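Local structure of spore germination lipase LipC (Metagenome, 6NKD) at residues A[75-80]-A[116-121]. The protein is a GDSL-family lipase that probably hydrolyses lipid esters, with likely lysophospholipase activity, and may take part in spore germination. Numbering follows the deposited sequence.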
loop_
_atom_site.group_PDB
_atom_site.type_symbol
_atom_site.label_atom_id
_atom_site.label_comp_id
_atom_site.label_asym_id
_atom_site.label_seq_id
_atom_site.Cartn_x
_atom_site.Cartn_y
_atom_site.Cartn_z
ATOM N N ILE A 75 5.661 -16.032 -21.858
ATOM C CA ILE A 75 5.960 -16.125 -20.434
ATOM C C ILE A 75 7.203 -15.294 -20.148
ATOM O O ILE A 75 8.215 -15.423 -20.845
ATOM C CB ILE A 75 6.177 -17.582 -19.983
ATOM C CG1 ILE A 75 4.977 -18.451 -20.360
ATOM C CG2 ILE A 75 6.427 -17.643 -18.483
ATOM C CD1 ILE A 75 5.116 -19.896 -19.938
ATOM N N THR A 76 7.128 -14.444 -19.127
ATOM C CA THR A 76 8.269 -13.669 -18.662
ATOM C C THR A 76 8.561 -14.023 -17.212
ATOM O O THR A 76 7.639 -14.192 -16.407
ATOM C CB THR A 76 8.024 -12.163 -18.794
ATOM O OG1 THR A 76 6.805 -11.812 -18.127
ATOM C CG2 THR A 76 7.937 -11.765 -20.258
ATOM N N ILE A 77 9.845 -14.140 -16.882
ATOM C CA ILE A 77 10.280 -14.540 -15.550
ATOM C C ILE A 77 11.345 -13.566 -15.067
ATOM O O ILE A 77 12.277 -13.239 -15.809
ATOM C CB ILE A 77 10.821 -15.982 -15.530
ATOM C CG1 ILE A 77 9.783 -16.955 -16.092
ATOM C CG2 ILE A 77 11.209 -16.385 -14.115
ATOM C CD1 ILE A 77 10.230 -18.397 -16.086
ATOM N N THR A 78 11.199 -13.099 -13.829
ATOM C CA THR A 78 12.216 -12.306 -13.158
ATOM C C THR A 78 12.549 -12.960 -11.825
ATOM O O THR A 78 11.744 -13.709 -11.266
ATOM C CB THR A 78 11.761 -10.854 -12.923
ATOM O OG1 THR A 78 10.676 -10.831 -11.988
ATOM C CG2 THR A 78 11.313 -10.217 -14.226
ATOM N N GLY A 79 13.743 -12.680 -11.324
ATOM C CA GLY A 79 14.145 -13.231 -10.046
ATOM C C GLY A 79 15.624 -13.042 -9.805
ATOM O O GLY A 79 16.357 -12.501 -10.640
ATOM N N CYS A 80 16.045 -13.498 -8.624
ATOM C CA CYS A 80 17.411 -13.483 -8.105
ATOM C C CYS A 80 17.930 -12.076 -7.824
ATOM O O CYS A 80 19.086 -11.936 -7.403
ATOM C CB CYS A 80 18.399 -14.200 -9.037
ATOM S SG CYS A 80 19.820 -14.957 -8.216
ATOM N N GLU A 116 12.356 -26.422 -17.385
ATOM C CA GLU A 116 12.033 -27.821 -17.637
ATOM C C GLU A 116 10.589 -28.139 -17.272
ATOM O O GLU A 116 9.973 -29.016 -17.890
ATOM C CB GLU A 116 12.998 -28.723 -16.863
ATOM C CG GLU A 116 12.698 -30.213 -16.957
ATOM C CD GLU A 116 12.764 -30.742 -18.378
ATOM O OE1 GLU A 116 13.502 -30.163 -19.202
ATOM O OE2 GLU A 116 12.074 -31.741 -18.672
ATOM N N LYS A 117 10.027 -27.441 -16.286
ATOM C CA LYS A 117 8.644 -27.702 -15.909
ATOM C C LYS A 117 7.660 -27.079 -16.889
ATOM O O LYS A 117 6.584 -27.640 -17.116
ATOM C CB LYS A 117 8.376 -27.196 -14.491
ATOM C CG LYS A 117 7.082 -27.722 -13.886
ATOM C CD LYS A 117 7.140 -27.721 -12.369
ATOM C CE LYS A 117 5.958 -28.467 -11.770
ATOM N NZ LYS A 117 6.111 -28.639 -10.299
ATOM N N ILE A 118 8.013 -25.936 -17.486
ATOM C CA ILE A 118 7.117 -25.280 -18.436
ATOM C C ILE A 118 6.842 -26.186 -19.630
ATOM O O ILE A 118 5.703 -26.287 -20.103
ATOM C CB ILE A 118 7.701 -23.922 -18.870
ATOM C CG1 ILE A 118 7.555 -22.895 -17.745
ATOM C CG2 ILE A 118 7.025 -23.421 -20.136
ATOM C CD1 ILE A 118 8.152 -21.541 -18.069
ATOM N N ARG A 119 7.876 -26.870 -20.130
ATOM C CA ARG A 119 7.661 -27.809 -21.227
ATOM C C ARG A 119 6.988 -29.088 -20.746
ATOM O O ARG A 119 6.252 -29.723 -21.511
ATOM C CB ARG A 119 8.983 -28.122 -21.928
ATOM C CG ARG A 119 10.134 -28.437 -20.994
ATOM C CD ARG A 119 11.382 -27.681 -21.417
ATOM N NE ARG A 119 11.117 -26.249 -21.532
ATOM C CZ ARG A 119 12.030 -25.340 -21.856
ATOM N NH1 ARG A 119 13.283 -25.706 -22.097
ATOM N NH2 ARG A 119 11.691 -24.061 -21.936
ATOM N N GLU A 120 7.220 -29.482 -19.490
ATOM C CA GLU A 120 6.473 -30.601 -18.925
ATOM C C GLU A 120 4.999 -30.257 -18.757
ATOM O O GLU A 120 4.142 -31.144 -18.842
ATOM C CB GLU A 120 7.070 -31.017 -17.581
ATOM C CG GLU A 120 8.336 -31.849 -17.686
ATOM C CD GLU A 120 8.838 -32.310 -16.332
ATOM O OE1 GLU A 120 8.240 -31.914 -15.309
ATOM O OE2 GLU A 120 9.829 -33.070 -16.290
ATOM N N ILE A 121 4.688 -28.983 -18.516
ATOM C CA ILE A 121 3.296 -28.564 -18.394
ATOM C C ILE A 121 2.618 -28.563 -19.757
ATOM O O ILE A 121 1.489 -29.046 -19.906
ATOM C CB ILE A 121 3.217 -27.181 -17.721
ATOM C CG1 ILE A 121 3.648 -27.274 -16.257
ATOM C CG2 ILE A 121 1.815 -26.606 -17.839
ATOM C CD1 ILE A 121 4.048 -25.941 -15.658
#
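With CG1 set beside the backbone N and anti to the carbonyl carbon (chi1 -55° in Ile75, -74° in Ile118) and CD1 extended beyond it, the ends of the Ile75 and Ile118 side chains meet tip to tip. Ile75 CD1 lies 3.9 Å from Ile118 CD1 and 4.0 Å from Ile118 CG2, so the strand methyl faces both branches of the helix residue. Ile77, two residues along the strand and on the same side, repeats the conformation of Ile75 and brings its CD1 to 4.3 Å from Ile118 CD1, a looser touch. One helix side chain thus meets two strand side chains through methyl groups, without hydrogen bonds, and the backbones stay well apart: the CA atoms of Ile75 and Ile118 are 9.4 Å from each other. All three isoleucines are buried. Val69 of helix 63-71 also packs on Ile75, while Tyr111 and Met114, earlier on helix 98-122, also touch Ile77. Thr76 and, just past the strand's end, Thr78 point to the opposite side of the chain, where Thr76 OG1 is hydrogen-bonded to Tyr5 OH. This is helix-on-sheet packing, joining helix 98-122 to the central strand of the parallel sheet in the three-layer alpha/beta/alpha fold of SGNH hydrolases.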